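Local coordinates for protein beta-methylmalyl-CoA dehydratase (Chloroflexus aurantiacus, PDB 4E3E) that catalyses the reversible dehydration of (2R,3S)-beta-methylmalyl-CoA to mesaconyl-CoA in the glyoxylate assimilation cycle, at residues Phe11-Arg15 against Val111-Gln116; Gly102-Ser106 against Val130-Gln134; Phe243-Val248 against Pro282-Gly286; Arg311-Thr317 against Val338-Tyr344. One frame throughout, in Å; residues are numbered along the deposited sequence.

Contact 1 of 4, residues Phe11-Arg15 against Val111-Gln116; sequences FEDFR and VIGLRQ. With SO4 (sulfate ion), chain C.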
loop_
_atom_site.group_PDB
_atom_site.type_symbol
_atom_site.label_atom_id
_atom_site.label_comp_id
_atom_site.label_asym_id
_atom_site.label_seq_id
_atom_site.Cartn_x
_atom_site.Cartn_y
_atom_site.Cartn_z
ATOM N N PHE A 11 -5.829 7.876 -33.539
ATOM C CA PHE A 11 -4.720 8.382 -34.359
ATOM C C PHE A 11 -5.076 9.617 -35.188
ATOM O O PHE A 11 -4.328 10.603 -35.179
ATOM C CB PHE A 11 -4.096 7.294 -35.248
ATOM C CG PHE A 11 -2.981 7.805 -36.131
ATOM C CD1 PHE A 11 -1.750 8.177 -35.580
ATOM C CD2 PHE A 11 -3.166 7.939 -37.505
ATOM C CE1 PHE A 11 -0.724 8.656 -36.384
ATOM C CE2 PHE A 11 -2.145 8.417 -38.312
ATOM C CZ PHE A 11 -0.922 8.775 -37.751
ATOM N N GLU A 12 -6.219 9.564 -35.879
ATOM C CA GLU A 12 -6.648 10.651 -36.770
ATOM C C GLU A 12 -7.001 11.940 -36.017
ATOM O O GLU A 12 -7.133 13.010 -36.619
ATOM C CB GLU A 12 -7.808 10.202 -37.681
ATOM C CG GLU A 12 -9.113 9.847 -36.970
ATOM C CD GLU A 12 -9.247 8.363 -36.651
ATOM O OE1 GLU A 12 -8.348 7.796 -35.986
ATOM O OE2 GLU A 12 -10.270 7.766 -37.055
ATOM N N ASP A 13 -7.139 11.825 -34.699
ATOM C CA ASP A 13 -7.484 12.963 -33.855
ATOM C C ASP A 13 -6.301 13.879 -33.568
ATOM O O ASP A 13 -6.495 15.034 -33.191
ATOM C CB ASP A 13 -8.115 12.492 -32.543
ATOM C CG ASP A 13 -9.401 11.715 -32.761
ATOM O OD1 ASP A 13 -10.140 12.018 -33.726
ATOM O OD2 ASP A 13 -9.674 10.796 -31.966
ATOM N N PHE A 14 -5.085 13.365 -33.746
ATOM C CA PHE A 14 -3.880 14.125 -33.433
ATOM C C PHE A 14 -3.512 15.126 -34.522
ATOM O O PHE A 14 -3.686 14.860 -35.710
ATOM C CB PHE A 14 -2.703 13.185 -33.157
ATOM C CG PHE A 14 -2.834 12.405 -31.875
ATOM C CD1 PHE A 14 -2.702 13.041 -30.632
ATOM C CD2 PHE A 14 -3.078 11.030 -31.904
ATOM C CE1 PHE A 14 -2.823 12.317 -29.447
ATOM C CE2 PHE A 14 -3.197 10.305 -30.727
ATOM C CZ PHE A 14 -3.067 10.945 -29.496
ATOM N N ARG A 15 -3.015 16.284 -34.100
ATOM C CA ARG A 15 -2.532 17.297 -35.026
ATOM C C ARG A 15 -1.083 17.647 -34.722
ATOM O O ARG A 15 -0.737 17.931 -33.570
ATOM C CB ARG A 15 -3.398 18.557 -34.966
ATOM C CG ARG A 15 -4.806 18.384 -35.514
ATOM C CD ARG A 15 -4.796 18.009 -36.989
ATOM N NE ARG A 15 -6.144 17.795 -37.509
ATOM C CZ ARG A 15 -6.832 16.659 -37.398
ATOM N NH1 ARG A 15 -6.308 15.607 -36.780
ATOM N NH2 ARG A 15 -8.054 16.578 -37.911
ATOM N N VAL A 111 2.563 17.175 -29.749
ATOM C CA VAL A 111 2.725 16.251 -30.865
ATOM C C VAL A 111 3.829 16.776 -31.786
ATOM O O VAL A 111 3.733 17.893 -32.321
ATOM C CB VAL A 111 1.413 16.049 -31.645
ATOM C CG1 VAL A 111 1.621 15.081 -32.803
ATOM C CG2 VAL A 111 0.320 15.546 -30.716
ATOM N N ILE A 112 4.881 15.975 -31.946
ATOM C CA ILE A 112 6.044 16.359 -32.745
ATOM C C ILE A 112 6.254 15.417 -33.922
ATOM O O ILE A 112 7.205 15.570 -34.682
ATOM C CB ILE A 112 7.341 16.419 -31.897
ATOM C CG1 ILE A 112 7.689 15.033 -31.309
ATOM C CG2 ILE A 112 7.234 17.507 -30.832
ATOM C CD1 ILE A 112 9.103 14.923 -30.759
ATOM N N GLY A 113 5.368 14.435 -34.065
ATOM C CA GLY A 113 5.471 13.491 -35.166
ATOM C C GLY A 113 4.226 12.656 -35.359
ATOM O O GLY A 113 3.549 12.311 -34.389
ATOM N N LEU A 114 3.932 12.348 -36.622
ATOM C CA LEU A 114 2.839 11.462 -37.003
ATOM C C LEU A 114 3.238 10.623 -38.210
ATOM O O LEU A 114 3.853 11.137 -39.151
ATOM C CB LEU A 114 1.579 12.266 -37.361
ATOM C CG LEU A 114 0.817 13.057 -36.292
ATOM C CD1 LEU A 114 -0.283 13.909 -36.924
ATOM C CD2 LEU A 114 0.249 12.113 -35.240
ATOM N N ARG A 115 2.892 9.339 -38.183
ATOM C CA ARG A 115 3.041 8.474 -39.352
ATOM C C ARG A 115 2.013 7.347 -39.336
ATOM O O ARG A 115 2.100 6.423 -38.519
ATOM C CB ARG A 115 4.461 7.888 -39.485
ATOM C CG ARG A 115 4.634 7.055 -40.762
ATOM C CD ARG A 115 5.969 6.322 -40.846
ATOM N NE ARG A 115 6.090 5.230 -39.875
ATOM C CZ ARG A 115 5.803 3.950 -40.122
ATOM N NH1 ARG A 115 5.359 3.569 -41.316
ATOM N NH2 ARG A 115 5.961 3.042 -39.162
ATOM N N GLN A 116 1.048 7.428 -40.251
ATOM C CA GLN A 116 0.062 6.369 -40.404
ATOM C C GLN A 116 0.782 5.100 -40.828
ATOM O O GLN A 116 1.666 5.151 -41.671
ATOM C CB GLN A 116 -1.004 6.747 -41.436
ATOM C CG GLN A 116 -1.999 5.626 -41.690
ATOM C CD GLN A 116 -3.236 6.095 -42.419
ATOM O OE1 GLN A 116 -4.034 6.867 -41.880
ATOM N NE2 GLN A 116 -3.406 5.629 -43.648
HETATM S S SO4 C . 5.226 -0.234 -41.015
HETATM O O1 SO4 C . 4.392 -1.430 -41.279
HETATM O O2 SO4 C . 6.352 -0.171 -41.969
HETATM O O3 SO4 C . 4.377 0.970 -41.184
HETATM O O4 SO4 C . 5.775 -0.308 -39.637
#
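F11 and F14, from the loop ahead of strand 19-27, meet L114, Q116 and V111 of strand 104-116 through carbon contacts, and no hydrogen bond crosses between 11-15 and 111-116. The F11 ring reaches the strand with its far end: CG is anti to the backbone N (chi1 178°), which carries CZ to within 3.5 Å of Q116 N, while F11 CE2 lies 3.7 Å from Q116 CB. L114 serves both aromatics with one methyl, CD2 standing 3.8 Å from F11 CE1 and equally near F14 CB. V111 CG2 touches F14 CD1 at 3.9 Å. Replacing F11 with alanine would probably uncover the backbone of R115 and Q116, leave L114 CD2 with F14 alone of these two aromatics, and open a gap under the 3-10 turn.

Polar groups work within each segment or outward. R15 folds back so that NH1 donates to both E12 O (2.7 Å) and F14 O (2.9 Å), bridging the carbonyls of the turn. Q116 OE1 accepts from K150 NZ. On the strand's other side R115, its chain bent at chi3 (69°), turns the guanidinium edge to a sulfate, with NH1 2.8 Å from SO4 O3; K118 shares this probably crystallisation-derived anion.

I112 and G113 both pair with Y126, a classic beta bulge in the antiparallel sheet of this hotdog-family enzyme, whose strand 104-116 is here covered by the N-terminal loop.

Contact 2 of 4, residues Gly102-Ser106 against Val130-Gln134; sequences GDTLS and VGVNQ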
loop_
_atom_site.group_PDB
_atom_site.type_symbol
_atom_site.label_atom_id
_atom_site.label_comp_id
_atom_site.label_asym_id
_atom_site.label_seq_id
_atom_site.Cartn_x
_atom_site.Cartn_y
_atom_site.Cartn_z
ATOM N N GLY A 102 5.868 16.700 -1.090
ATOM C CA GLY A 102 5.204 17.998 -0.990
ATOM C C GLY A 102 5.156 18.756 -2.305
ATOM O O GLY A 102 4.373 19.691 -2.450
ATOM N N ASP A 103 6.001 18.367 -3.262
ATOM C CA ASP A 103 6.001 18.992 -4.593
ATOM C C ASP A 103 4.818 18.511 -5.406
ATOM O O ASP A 103 4.346 17.388 -5.209
ATOM C CB ASP A 103 7.303 18.692 -5.356
ATOM C CG ASP A 103 8.507 19.446 -4.794
ATOM O OD1 ASP A 103 8.311 20.364 -3.962
ATOM O OD2 ASP A 103 9.652 19.118 -5.190
ATOM N N THR A 104 4.363 19.357 -6.328
ATOM C CA THR A 104 3.242 19.027 -7.197
ATOM C C THR A 104 3.627 19.071 -8.675
ATOM O O THR A 104 4.135 20.080 -9.169
ATOM C CB THR A 104 2.059 19.969 -6.925
ATOM O OG1 THR A 104 1.739 19.897 -5.528
ATOM C CG2 THR A 104 0.822 19.588 -7.771
ATOM N N LEU A 105 3.348 17.975 -9.377
ATOM C CA LEU A 105 3.712 17.845 -10.783
ATOM C C LEU A 105 2.497 17.979 -11.695
ATOM O O LEU A 105 1.421 17.432 -11.419
ATOM C CB LEU A 105 4.425 16.506 -11.045
ATOM C CG LEU A 105 5.650 16.143 -10.180
ATOM C CD1 LEU A 105 6.350 14.913 -10.734
ATOM C CD2 LEU A 105 6.647 17.298 -10.024
ATOM N N SER A 106 2.675 18.734 -12.772
ATOM C CA SER A 106 1.714 18.747 -13.873
ATOM C C SER A 106 2.444 18.485 -15.187
ATOM O O SER A 106 3.643 18.763 -15.317
ATOM C CB SER A 106 0.922 20.051 -13.918
ATOM O OG SER A 106 1.730 21.138 -13.548
ATOM N N VAL A 130 6.402 16.969 -20.938
ATOM C CA VAL A 130 7.173 17.807 -20.021
ATOM C C VAL A 130 6.440 17.880 -18.678
ATOM O O VAL A 130 5.253 18.248 -18.624
ATOM C CB VAL A 130 7.359 19.212 -20.619
ATOM C CG1 VAL A 130 8.092 20.151 -19.646
ATOM C CG2 VAL A 130 8.100 19.128 -21.960
ATOM N N GLY A 131 7.132 17.500 -17.602
ATOM C CA GLY A 131 6.568 17.580 -16.254
ATOM C C GLY A 131 7.242 18.724 -15.542
ATOM O O GLY A 131 8.459 18.817 -15.591
ATOM N N VAL A 132 6.458 19.600 -14.909
ATOM C CA VAL A 132 6.992 20.731 -14.158
ATOM C C VAL A 132 6.525 20.647 -12.711
ATOM O O VAL A 132 5.509 20.018 -12.417
ATOM C CB VAL A 132 6.604 22.125 -14.762
ATOM C CG1 VAL A 132 7.197 22.299 -16.159
ATOM C CG2 VAL A 132 5.094 22.343 -14.801
ATOM N N ASN A 133 7.245 21.288 -11.800
ATOM C CA ASN A 133 6.768 21.314 -10.427
ATOM C C ASN A 133 5.929 22.581 -10.207
ATOM O O ASN A 133 5.634 23.315 -11.164
ATOM C CB ASN A 133 7.939 21.199 -9.438
ATOM C CG ASN A 133 8.909 22.353 -9.564
ATOM O OD1 ASN A 133 8.584 23.386 -10.154
ATOM N ND2 ASN A 133 10.112 22.181 -9.028
ATOM N N GLN A 134 5.562 22.837 -8.955
ATOM C CA GLN A 134 4.703 23.968 -8.586
ATOM C C GLN A 134 5.380 25.323 -8.818
ATOM O O GLN A 134 4.724 26.359 -8.750
ATOM C CB GLN A 134 4.213 23.837 -7.121
ATOM C CG GLN A 134 5.282 24.048 -6.036
ATOM C CD GLN A 134 6.043 22.771 -5.656
ATOM O OE1 GLN A 134 6.038 21.764 -6.383
ATOM N NE2 GLN A 134 6.696 22.811 -4.498
HETATM O O HOH W 1 10.511 19.557 -7.792
#
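Q134 and D103 meet through side chains where the ladder ends, whereas S106 and V132 are joined mainly through backbone, with S106 OG beside V132 CG2. The close part is the S106-V132 antiparallel hydrogen-bonded pair: S106 N donates to V132 O at 3.1 Å and V132 N returns a bond to S106 O at 3.0 Å, the latter nearly along the C=O axis. CA-H...O contacts flank these bonds, among them L105 CA to V132 O at 3.3 Å. On one face L105 CD2 lies beside N133 CA, and L105 continues onto V68 and V72 of helix 65-80. This is the open end of the beta hairpin of strands 104-116 and 122-132, in the hotdog arrangement of a sheet packed on a long helix.

Beyond the last pair the regular ladder ends, and side chains and water take over. Q134 is bent at chi2 (-88°), which swings its amide back to the opposing chain. OE1 accepts from T104 N at 2.9 Å, the donor standing above the carbonyl plane; NE2 donates to D103 OD1 at 3.0 Å, straight from its own amide plane but meeting the carboxylate from above. With alanine in place of Q134, T104 N would probably be left without this acceptor and D103 OD1 without its amide donor, leaving OD2 to its own partners. D103 OD2, also bound by Y100 N, accepts a bond from a water that takes another from N133 ND2, whose stronger partner is E137. T104 packs on P51, and S106 on H189, of the second subunit.

Contact 3 of 4, residues Phe243-Val248 against Pro282-Gly286; sequences FGRRIV and PSFAG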
loop_
_atom_site.group_PDB
_atom_site.type_symbol
_atom_site.label_atom_id
_atom_site.label_comp_id
_atom_site.label_asym_id
_atom_site.label_seq_id
_atom_site.Cartn_x
_atom_site.Cartn_y
_atom_site.Cartn_z
ATOM N N PHE A 243 -3.826 -12.820 -25.272
ATOM C CA PHE A 243 -3.039 -13.226 -24.116
ATOM C C PHE A 243 -3.941 -13.812 -23.045
ATOM O O PHE A 243 -3.509 -14.641 -22.235
ATOM C CB PHE A 243 -2.266 -12.040 -23.525
ATOM C CG PHE A 243 -1.363 -11.329 -24.505
ATOM C CD1 PHE A 243 -0.456 -12.033 -25.290
ATOM C CD2 PHE A 243 -1.395 -9.939 -24.607
ATOM C CE1 PHE A 243 0.381 -11.370 -26.179
ATOM C CE2 PHE A 243 -0.558 -9.265 -25.488
ATOM C CZ PHE A 243 0.330 -9.983 -26.277
ATOM N N GLY A 244 -5.191 -13.355 -23.031
ATOM C CA GLY A 244 -6.197 -13.872 -22.116
ATOM C C GLY A 244 -5.965 -13.476 -20.675
ATOM O O GLY A 244 -6.447 -14.169 -19.766
ATOM N N ARG A 245 -5.231 -12.372 -20.461
ATOM C CA ARG A 245 -4.923 -11.918 -19.126
ATOM C C ARG A 245 -4.491 -10.468 -19.202
ATOM O O ARG A 245 -4.086 -9.985 -20.260
ATOM C CB ARG A 245 -3.842 -12.796 -18.469
ATOM C CG ARG A 245 -2.595 -12.998 -19.302
ATOM C CD ARG A 245 -2.150 -14.453 -19.336
ATOM N NE ARG A 245 -1.060 -14.611 -20.299
ATOM C CZ ARG A 245 0.165 -15.040 -20.004
ATOM N NH1 ARG A 245 0.473 -15.411 -18.763
ATOM N NH2 ARG A 245 1.083 -15.119 -20.963
ATOM N N ARG A 246 -4.605 -9.770 -18.083
ATOM C CA ARG A 246 -4.177 -8.370 -17.994
ATOM C C ARG A 246 -2.682 -8.253 -18.256
ATOM O O ARG A 246 -1.925 -9.179 -17.958
ATOM C CB ARG A 246 -4.525 -7.808 -16.618
ATOM C CG ARG A 246 -6.025 -7.648 -16.384
ATOM C CD ARG A 246 -6.353 -7.559 -14.896
ATOM N NE ARG A 246 -6.389 -8.890 -14.279
ATOM C CZ ARG A 246 -6.659 -9.143 -12.995
ATOM N NH1 ARG A 246 -6.667 -10.406 -12.577
ATOM N NH2 ARG A 246 -6.917 -8.153 -12.129
ATOM N N ILE A 247 -2.272 -7.118 -18.818
ATOM C CA ILE A 247 -0.889 -6.867 -19.187
ATOM C C ILE A 247 -0.295 -5.913 -18.174
ATOM O O ILE A 247 -0.923 -4.907 -17.803
ATOM C CB ILE A 247 -0.767 -6.273 -20.613
ATOM C CG1 ILE A 247 -1.381 -7.255 -21.626
ATOM C CG2 ILE A 247 0.695 -6.042 -20.969
ATOM C CD1 ILE A 247 -1.627 -6.660 -22.999
ATOM N N VAL A 248 0.900 -6.253 -17.699
ATOM C CA VAL A 248 1.596 -5.426 -16.718
ATOM C C VAL A 248 2.136 -4.174 -17.391
ATOM O O VAL A 248 2.775 -4.247 -18.446
ATOM C CB VAL A 248 2.745 -6.200 -16.015
ATOM C CG1 VAL A 248 3.554 -5.271 -15.092
ATOM C CG2 VAL A 248 2.186 -7.380 -15.239
ATOM N N PRO A 282 5.416 -8.738 -23.747
ATOM C CA PRO A 282 4.516 -8.402 -22.644
ATOM C C PRO A 282 4.862 -9.214 -21.386
ATOM O O PRO A 282 5.417 -10.306 -21.475
ATOM C CB PRO A 282 3.132 -8.791 -23.196
ATOM C CG PRO A 282 3.425 -9.917 -24.132
ATOM C CD PRO A 282 4.746 -9.577 -24.768
ATOM N N SER A 283 4.539 -8.661 -20.231
ATOM C CA SER A 283 4.772 -9.284 -18.937
ATOM C C SER A 283 3.418 -9.450 -18.271
ATOM O O SER A 283 2.512 -8.634 -18.494
ATOM C CB SER A 283 5.613 -8.341 -18.066
ATOM O OG SER A 283 6.957 -8.303 -18.505
ATOM N N PHE A 284 3.285 -10.482 -17.438
ATOM C CA PHE A 284 2.000 -10.862 -16.860
ATOM C C PHE A 284 2.192 -11.247 -15.407
ATOM O O PHE A 284 3.298 -11.632 -15.024
ATOM C CB PHE A 284 1.449 -12.065 -17.618
ATOM C CG PHE A 284 1.329 -11.837 -19.098
ATOM C CD1 PHE A 284 0.272 -11.100 -19.617
ATOM C CD2 PHE A 284 2.285 -12.354 -19.976
ATOM C CE1 PHE A 284 0.159 -10.884 -20.985
ATOM C CE2 PHE A 284 2.185 -12.138 -21.343
ATOM C CZ PHE A 284 1.109 -11.403 -21.849
ATOM N N ALA A 285 1.131 -11.130 -14.595
ATOM C CA ALA A 285 1.151 -11.642 -13.216
ATOM C C ALA A 285 1.512 -13.104 -13.283
ATOM O O ALA A 285 1.066 -13.793 -14.208
ATOM C CB ALA A 285 -0.200 -11.465 -12.550
ATOM N N GLY A 286 2.354 -13.567 -12.356
ATOM C CA GLY A 286 2.849 -14.946 -12.419
ATOM C C GLY A 286 4.208 -15.104 -13.094
ATOM O O GLY A 286 4.863 -16.150 -12.969
HETATM O O HOH W 2 -1.501 -10.569 -15.590
HETATM O O HOH W 3 4.129 -5.840 -20.185
#
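F284 carries R245 over one ring face and meets F243 with its CZ end, and its side chain can be followed atom by atom. F284 CB starts 3.7 Å from R245 NH1. CG, anti to the carbonyl carbon (chi1 -56°), brings the ring beneath the guanidinium, and R245 CZ stands 3.5 Å from F284 CG. The two flat groups are stacked with planes 17° apart, and R245 CZ lies 3.6 Å from the F284 ring centroid, a cation-pi contact over the face. Along one side of the ring F284 CD1 has R246 O at its edge, 3.4 Å off, and CE1 faces F243 CB and I247 CG1. Along the other, CD2 and CE2 lie under R245 NH2. At the tip F284 CZ presses on the face of F243, 3.6 Å from F243 CG, in an offset edge-to-face pair with planes at 60°. F243 passes the packing on to P282, whose CG makes an off-centre CH-pi contact with its ring.

R245 is held over F284 partly by a weak bond from NE to F243 O. One direct backbone bond ties the two loops, V248 N to S283 O at 3.0 Å, and waters bridge on either side of it: one joins R246 O to A285 N, the other V248 O to S283 N. R246 itself turns aside to form a salt bridge with E214 of the second subunit.

The arrangement is an aromatic and cation-pi cluster with one backbone bond, joining the loop that leads into helix 250-265 to the loop between strands 270-278 and 288-300 in the C-terminal half of this hotdog-clan protein.

Contact 4 of 4, residues Arg311-Thr317 against Val338-Tyr344; sequences RVRTVAT and VVLDFDY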
loop_
_atom_site.group_PDB
_atom_site.type_symbol
_atom_site.label_atom_id
_atom_site.label_comp_id
_atom_site.label_asym_id
_atom_site.label_seq_id
_atom_site.Cartn_x
_atom_site.Cartn_y
_atom_site.Cartn_z
ATOM N N ARG A 311 26.653 4.973 -18.584
ATOM C CA ARG A 311 25.544 4.632 -19.449
ATOM C C ARG A 311 25.347 3.136 -19.287
ATOM O O ARG A 311 26.282 2.358 -19.496
ATOM C CB ARG A 311 25.812 5.003 -20.910
ATOM C CG ARG A 311 24.604 4.749 -21.819
ATOM C CD ARG A 311 24.865 5.145 -23.267
ATOM N NE ARG A 311 23.652 5.010 -24.085
ATOM C CZ ARG A 311 23.510 5.493 -25.319
ATOM N NH1 ARG A 311 24.504 6.154 -25.907
ATOM N NH2 ARG A 311 22.370 5.321 -25.972
ATOM N N VAL A 312 24.139 2.748 -18.884
ATOM C CA VAL A 312 23.846 1.370 -18.517
ATOM C C VAL A 312 22.716 0.845 -19.383
ATOM O O VAL A 312 21.741 1.560 -19.636
ATOM C CB VAL A 312 23.444 1.272 -17.023
ATOM C CG1 VAL A 312 23.119 -0.175 -16.606
ATOM C CG2 VAL A 312 24.526 1.872 -16.122
ATOM N N ARG A 313 22.862 -0.395 -19.851
ATOM C CA ARG A 313 21.733 -1.147 -20.374
ATOM C C ARG A 313 21.327 -2.176 -19.328
ATOM O O ARG A 313 22.138 -3.028 -18.947
ATOM C CB ARG A 313 22.081 -1.877 -21.675
ATOM C CG ARG A 313 20.889 -2.626 -22.274
ATOM C CD ARG A 313 21.241 -3.528 -23.481
ATOM N NE ARG A 313 22.055 -2.835 -24.486
ATOM C CZ ARG A 313 21.628 -1.860 -25.289
ATOM N NH1 ARG A 313 20.366 -1.428 -25.245
ATOM N NH2 ARG A 313 22.479 -1.299 -26.141
ATOM N N THR A 314 20.082 -2.102 -18.860
ATOM C CA THR A 314 19.543 -3.191 -18.048
ATOM C C THR A 314 18.507 -3.941 -18.861
ATOM O O THR A 314 17.584 -3.347 -19.426
ATOM C CB THR A 314 18.972 -2.696 -16.722
ATOM O OG1 THR A 314 20.004 -1.978 -16.002
ATOM C CG2 THR A 314 18.479 -3.864 -15.879
ATOM N N VAL A 315 18.669 -5.251 -18.919
ATOM C CA VAL A 315 17.762 -6.114 -19.659
ATOM C C VAL A 315 16.989 -6.951 -18.646
ATOM O O VAL A 315 17.599 -7.610 -17.800
ATOM C CB VAL A 315 18.564 -7.054 -20.588
ATOM C CG1 VAL A 315 17.639 -8.017 -21.313
ATOM C CG2 VAL A 315 19.371 -6.235 -21.591
ATOM N N ALA A 316 15.654 -6.910 -18.709
ATOM C CA ALA A 316 14.833 -7.757 -17.837
ATOM C C ALA A 316 14.331 -8.965 -18.617
ATOM O O ALA A 316 13.957 -8.860 -19.796
ATOM C CB ALA A 316 13.665 -6.985 -17.223
ATOM N N THR A 317 14.307 -10.094 -17.956
ATOM C CA THR A 317 13.831 -11.317 -18.555
ATOM C C THR A 317 12.811 -11.952 -17.656
ATOM O O THR A 317 12.756 -11.669 -16.501
ATOM C CB THR A 317 14.961 -12.316 -18.791
ATOM O OG1 THR A 317 15.616 -12.603 -17.575
ATOM C CG2 THR A 317 15.952 -11.764 -19.709
ATOM N N VAL A 338 13.127 -12.079 -23.148
ATOM C CA VAL A 338 13.442 -10.680 -22.829
ATOM C C VAL A 338 12.190 -9.789 -22.897
ATOM O O VAL A 338 11.488 -9.763 -23.926
ATOM C CB VAL A 338 14.549 -10.115 -23.753
ATOM C CG1 VAL A 338 14.768 -8.628 -23.485
ATOM C CG2 VAL A 338 15.853 -10.881 -23.567
ATOM N N VAL A 339 11.934 -9.039 -21.820
ATOM C CA VAL A 339 10.725 -8.206 -21.720
ATOM C C VAL A 339 11.041 -6.717 -21.708
ATOM O O VAL A 339 10.163 -5.887 -21.986
ATOM C CB VAL A 339 9.829 -8.577 -20.501
ATOM C CG1 VAL A 339 9.253 -9.998 -20.660
ATOM C CG2 VAL A 339 10.577 -8.388 -19.174
ATOM N N LEU A 340 12.294 -6.387 -21.405
ATOM C CA LEU A 340 12.707 -4.988 -21.286
ATOM C C LEU A 340 14.137 -4.828 -21.758
ATOM O O LEU A 340 15.006 -5.600 -21.357
ATOM C CB LEU A 340 12.630 -4.534 -19.836
ATOM C CG LEU A 340 13.032 -3.066 -19.626
ATOM C CD1 LEU A 340 11.983 -2.155 -20.266
ATOM C CD2 LEU A 340 13.245 -2.746 -18.142
ATOM N N ASP A 341 14.371 -3.836 -22.612
ATOM C CA ASP A 341 15.716 -3.403 -22.966
ATOM C C ASP A 341 15.778 -1.917 -22.639
ATOM O O ASP A 341 15.234 -1.100 -23.376
ATOM C CB ASP A 341 15.981 -3.661 -24.458
ATOM C CG ASP A 341 17.378 -3.241 -24.896
ATOM O OD1 ASP A 341 18.149 -2.694 -24.063
ATOM O OD2 ASP A 341 17.702 -3.444 -26.085
ATOM N N PHE A 342 16.435 -1.573 -21.535
ATOM C CA PHE A 342 16.353 -0.228 -20.949
ATOM C C PHE A 342 17.749 0.384 -20.917
ATOM O O PHE A 342 18.658 -0.190 -20.330
ATOM C CB PHE A 342 15.756 -0.333 -19.527
ATOM C CG PHE A 342 15.497 0.996 -18.845
ATOM C CD1 PHE A 342 14.670 1.959 -19.422
ATOM C CD2 PHE A 342 16.046 1.264 -17.580
ATOM C CE1 PHE A 342 14.432 3.178 -18.773
ATOM C CE2 PHE A 342 15.808 2.481 -16.925
ATOM C CZ PHE A 342 15.001 3.434 -17.531
ATOM N N ASP A 343 17.913 1.546 -21.547
ATOM C CA ASP A 343 19.218 2.165 -21.741
ATOM C C ASP A 343 19.123 3.535 -21.085
ATOM O O ASP A 343 18.318 4.372 -21.488
ATOM C CB ASP A 343 19.486 2.251 -23.272
ATOM C CG ASP A 343 20.669 3.161 -23.667
ATOM O OD1 ASP A 343 21.345 3.834 -22.838
ATOM O OD2 ASP A 343 20.925 3.208 -24.883
ATOM N N TYR A 344 19.936 3.762 -20.059
ATOM C CA TYR A 344 19.793 4.941 -19.235
ATOM C C TYR A 344 21.143 5.324 -18.676
ATOM O O TYR A 344 22.139 4.611 -18.863
ATOM C CB TYR A 344 18.770 4.697 -18.099
ATOM C CG TYR A 344 19.117 3.537 -17.180
ATOM C CD1 TYR A 344 19.103 2.218 -17.654
ATOM C CD2 TYR A 344 19.484 3.756 -15.840
ATOM C CE1 TYR A 344 19.426 1.149 -16.829
ATOM C CE2 TYR A 344 19.812 2.685 -15.004
ATOM C CZ TYR A 344 19.775 1.376 -15.510
ATOM O OH TYR A 344 20.096 0.299 -14.698
HETATM O O HOH W 4 22.062 1.753 -26.812
#
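R311 and D343 form a two-pronged salt bridge across neighbouring antiparallel strands, 307-318 and 338-349, of the hotdog sheet. R311 grips side-on: NE meets the syn lone pair of D343 OD1 at 2.9 Å, and NH2 meets OD2 at 2.8 Å; NH1 has D167 as its partner. R313, bent at chi3 (-49°), brings NH1 to D341 OD1, also on the syn lone pair, at 2.8 Å. The other oxygen of D341 is taken by the hydroxyls of Y334 and Y327, so this buried carboxylate is well supplied with donors. A water links R313 NH2 to D343 OD2.

The backbone is satisfied by regular pairs, V312 with Y344 and T314 with F342, each exchanging two bonds. At A316 the ladder changes: its O accepts V339 N at 2.9 Å and, weakly, L340 N, the mark of a classic beta bulge, while A316 N donates to L340 O.

On the face carrying V312, T314 and Y344, the tyrosine ring lies with V312 CB over it in a CH-pi contact. Its hydroxyl reaches T314 OG1, which also bonds to S293 OG, and the Y344 OH to T314 OG1 distance is a short 2.6 Å.

Overall arrangement
Contacts 1, 2 and 4 reach one antiparallel sheet, whereas contact 3 joins two loops beside it. Contacts 1 and 2 share strand 104-116, one near each end, with centres 26 Å apart; contact 4 lies in the same sheet across the chain's centre from contact 2, their centres 27 Å apart. Contacts 3 and 4 do touch: S283 OG packs on V339 CB at 3.5 Å, so the loop cluster adjoins the bulged end of the strand pair. Substrate-binding residues, assigned by similarity, lie near several: measured side chain to side chain, A97 is about 4 Å from N133 in contact 2, L88 about 7 Å from R115 in contact 1, and S65 about 9 Å from Y344 in contact 4.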